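Side-chain contact in Serine/threonine-protein kinase Tel1 (Chaetomium thermophilum, PDB 6SKY), which is a serine/threonine kinase of the ATM family that transfers phosphate from ATP to proteins and probably signals DNA damage to the checkpoint machinery: residues E2582-S2587 with P2592-A2597. Residues are numbered along the deposited sequence; the frame is centred on the assembly and turned at random.
Sequences EMAIAS and PKILTA
M2583 lies alongside K2593 and L2595, all three side chains rising the same way from the sheet. Its CG sits between the backbone N and the carbonyl carbon (chi1 67°), and the chain then runs straight, which carries SD to CD1 of L2595 (3.7 Å) and to CD of K2593 (3.9 Å); the terminal CE follows the lysine methylenes. K2593 bends at chi3 and chi4, turning NZ away to where it hydrogen-bonds to O of A2591 and makes a cation-pi contact with Y2529. An alanine in place of M2583 would probably open a gap beside K2593 and L2595, taking from the lysine methylenes and CD1 of L2595 the packing surface of SD and CE. On the other face, CD1 of I2594 reaches CB of A2584 at 4.2 Å. At the start of the turn, CB of A2586 rests on CG of P2592 (3.6 Å). Three backbone hydrogen bonds join the segments: two within the antiparallel A2584/I2594 pair, with I2594 N to A2584 O at 3.0 Å, and A2586 N to P2592 O, nearly head-on at 3.1 Å, just past the strand ends. The connection between the strands, 2586-2592, fits the glycine-rich-loop position of PI3K-like kinase N-lobes, consistent with P2592 touching the bound ATP analogue. Strand 2604-2611 continues the sheet beyond 2593-2597, strand 2534-2536 borders M2583 on the other side, and L2520 of helix 2507-2522 packs on K2593 and L2595.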
loop_
_atom_site.group_PDB
_atom_site.type_symbol
_atom_site.label_atom_id
_atom_site.label_comp_id
_atom_site.label_asym_id
_atom_site.label_seq_id
_atom_site.Cartn_x
_atom_site.Cartn_y
_atom_site.Cartn_z
ATOM N N GLU A 2582 -33.605 7.312 -52.247
ATOM C CA GLU A 2582 -34.265 8.290 -51.398
ATOM C C GLU A 2582 -33.352 8.746 -50.270
ATOM O O GLU A 2582 -32.327 8.128 -49.970
ATOM C CB GLU A 2582 -35.562 7.723 -50.818
ATOM C CG GLU A 2582 -36.663 7.542 -51.844
ATOM C CD GLU A 2582 -37.987 7.157 -51.218
ATOM O OE1 GLU A 2582 -37.977 6.453 -50.188
ATOM O OE2 GLU A 2582 -39.038 7.566 -51.753
ATOM N N MET A 2583 -33.742 9.853 -49.648
ATOM C CA MET A 2583 -33.051 10.394 -48.495
ATOM C C MET A 2583 -34.082 10.893 -47.502
ATOM O O MET A 2583 -35.072 11.520 -47.886
ATOM C CB MET A 2583 -32.097 11.522 -48.884
ATOM C CG MET A 2583 -32.756 12.764 -49.405
ATOM S SD MET A 2583 -31.531 13.991 -49.853
ATOM C CE MET A 2583 -32.579 15.326 -50.383
ATOM N N ALA A 2584 -33.855 10.591 -46.229
ATOM C CA ALA A 2584 -34.726 11.069 -45.175
ATOM C C ALA A 2584 -34.359 12.496 -44.800
ATOM O O ALA A 2584 -33.328 13.030 -45.206
ATOM C CB ALA A 2584 -34.639 10.159 -43.958
ATOM N N ILE A 2585 -35.221 13.122 -44.010
ATOM C CA ILE A 2585 -35.020 14.497 -43.573
ATOM C C ILE A 2585 -35.418 14.597 -42.111
ATOM O O ILE A 2585 -36.396 13.978 -41.682
ATOM C CB ILE A 2585 -35.822 15.481 -44.443
ATOM C CG1 ILE A 2585 -35.283 15.455 -45.869
ATOM C CG2 ILE A 2585 -35.735 16.876 -43.889
ATOM C CD1 ILE A 2585 -36.007 16.340 -46.808
ATOM N N ALA A 2586 -34.650 15.359 -41.342
ATOM C CA ALA A 2586 -34.912 15.551 -39.925
ATOM C C ALA A 2586 -35.517 16.927 -39.670
ATOM O O ALA A 2586 -35.575 17.786 -40.551
ATOM C CB ALA A 2586 -33.627 15.366 -39.117
ATOM N N SER A 2587 -35.967 17.133 -38.433
ATOM C CA SER A 2587 -36.689 18.347 -38.067
ATOM C C SER A 2587 -35.712 19.464 -37.721
ATOM O O SER A 2587 -34.858 19.302 -36.844
ATOM C CB SER A 2587 -37.620 18.074 -36.890
ATOM O OG SER A 2587 -38.550 17.053 -37.206
ATOM N N PRO A 2592 -31.333 18.749 -42.061
ATOM C CA PRO A 2592 -30.261 17.754 -42.181
ATOM C C PRO A 2592 -30.789 16.523 -42.897
ATOM O O PRO A 2592 -31.770 15.920 -42.467
ATOM C CB PRO A 2592 -29.891 17.454 -40.726
ATOM C CG PRO A 2592 -31.104 17.759 -39.967
ATOM C CD PRO A 2592 -31.836 18.853 -40.684
ATOM N N LYS A 2593 -30.149 16.158 -43.995
ATOM C CA LYS A 2593 -30.618 15.050 -44.807
ATOM C C LYS A 2593 -29.766 13.816 -44.565
ATOM O O LYS A 2593 -28.547 13.906 -44.423
ATOM C CB LYS A 2593 -30.614 15.419 -46.288
ATOM C CG LYS A 2593 -29.513 16.344 -46.702
ATOM C CD LYS A 2593 -29.847 17.007 -48.014
ATOM C CE LYS A 2593 -30.979 17.985 -47.858
ATOM N NZ LYS A 2593 -30.556 19.196 -47.124
ATOM N N ILE A 2594 -30.416 12.665 -44.521
ATOM C CA ILE A 2594 -29.762 11.406 -44.207
ATOM C C ILE A 2594 -29.664 10.615 -45.502
ATOM O O ILE A 2594 -30.632 9.994 -45.944
ATOM C CB ILE A 2594 -30.507 10.622 -43.122
ATOM C CG1 ILE A 2594 -30.548 11.410 -41.820
ATOM C CG2 ILE A 2594 -29.817 9.317 -42.857
ATOM C CD1 ILE A 2594 -31.787 12.215 -41.623
ATOM N N LEU A 2595 -28.492 10.628 -46.108
ATOM C CA LEU A 2595 -28.234 9.857 -47.310
ATOM C C LEU A 2595 -27.798 8.451 -46.948
ATOM O O LEU A 2595 -27.314 8.194 -45.851
ATOM C CB LEU A 2595 -27.149 10.515 -48.151
ATOM C CG LEU A 2595 -27.523 11.565 -49.183
ATOM C CD1 LEU A 2595 -28.309 12.690 -48.569
ATOM C CD2 LEU A 2595 -26.254 12.084 -49.785
ATOM N N THR A 2596 -27.965 7.539 -47.893
ATOM C CA THR A 2596 -27.457 6.183 -47.764
ATOM C C THR A 2596 -26.623 5.870 -48.991
ATOM O O THR A 2596 -27.016 6.190 -50.111
ATOM C CB THR A 2596 -28.585 5.160 -47.630
ATOM O OG1 THR A 2596 -29.526 5.609 -46.652
ATOM C CG2 THR A 2596 -28.035 3.822 -47.197
ATOM N N ALA A 2597 -25.466 5.263 -48.782
ATOM C CA ALA A 2597 -24.578 4.896 -49.868
ATOM C C ALA A 2597 -24.344 3.399 -49.817
ATOM O O ALA A 2597 -24.002 2.859 -48.765
ATOM C CB ALA A 2597 -23.251 5.644 -49.772
#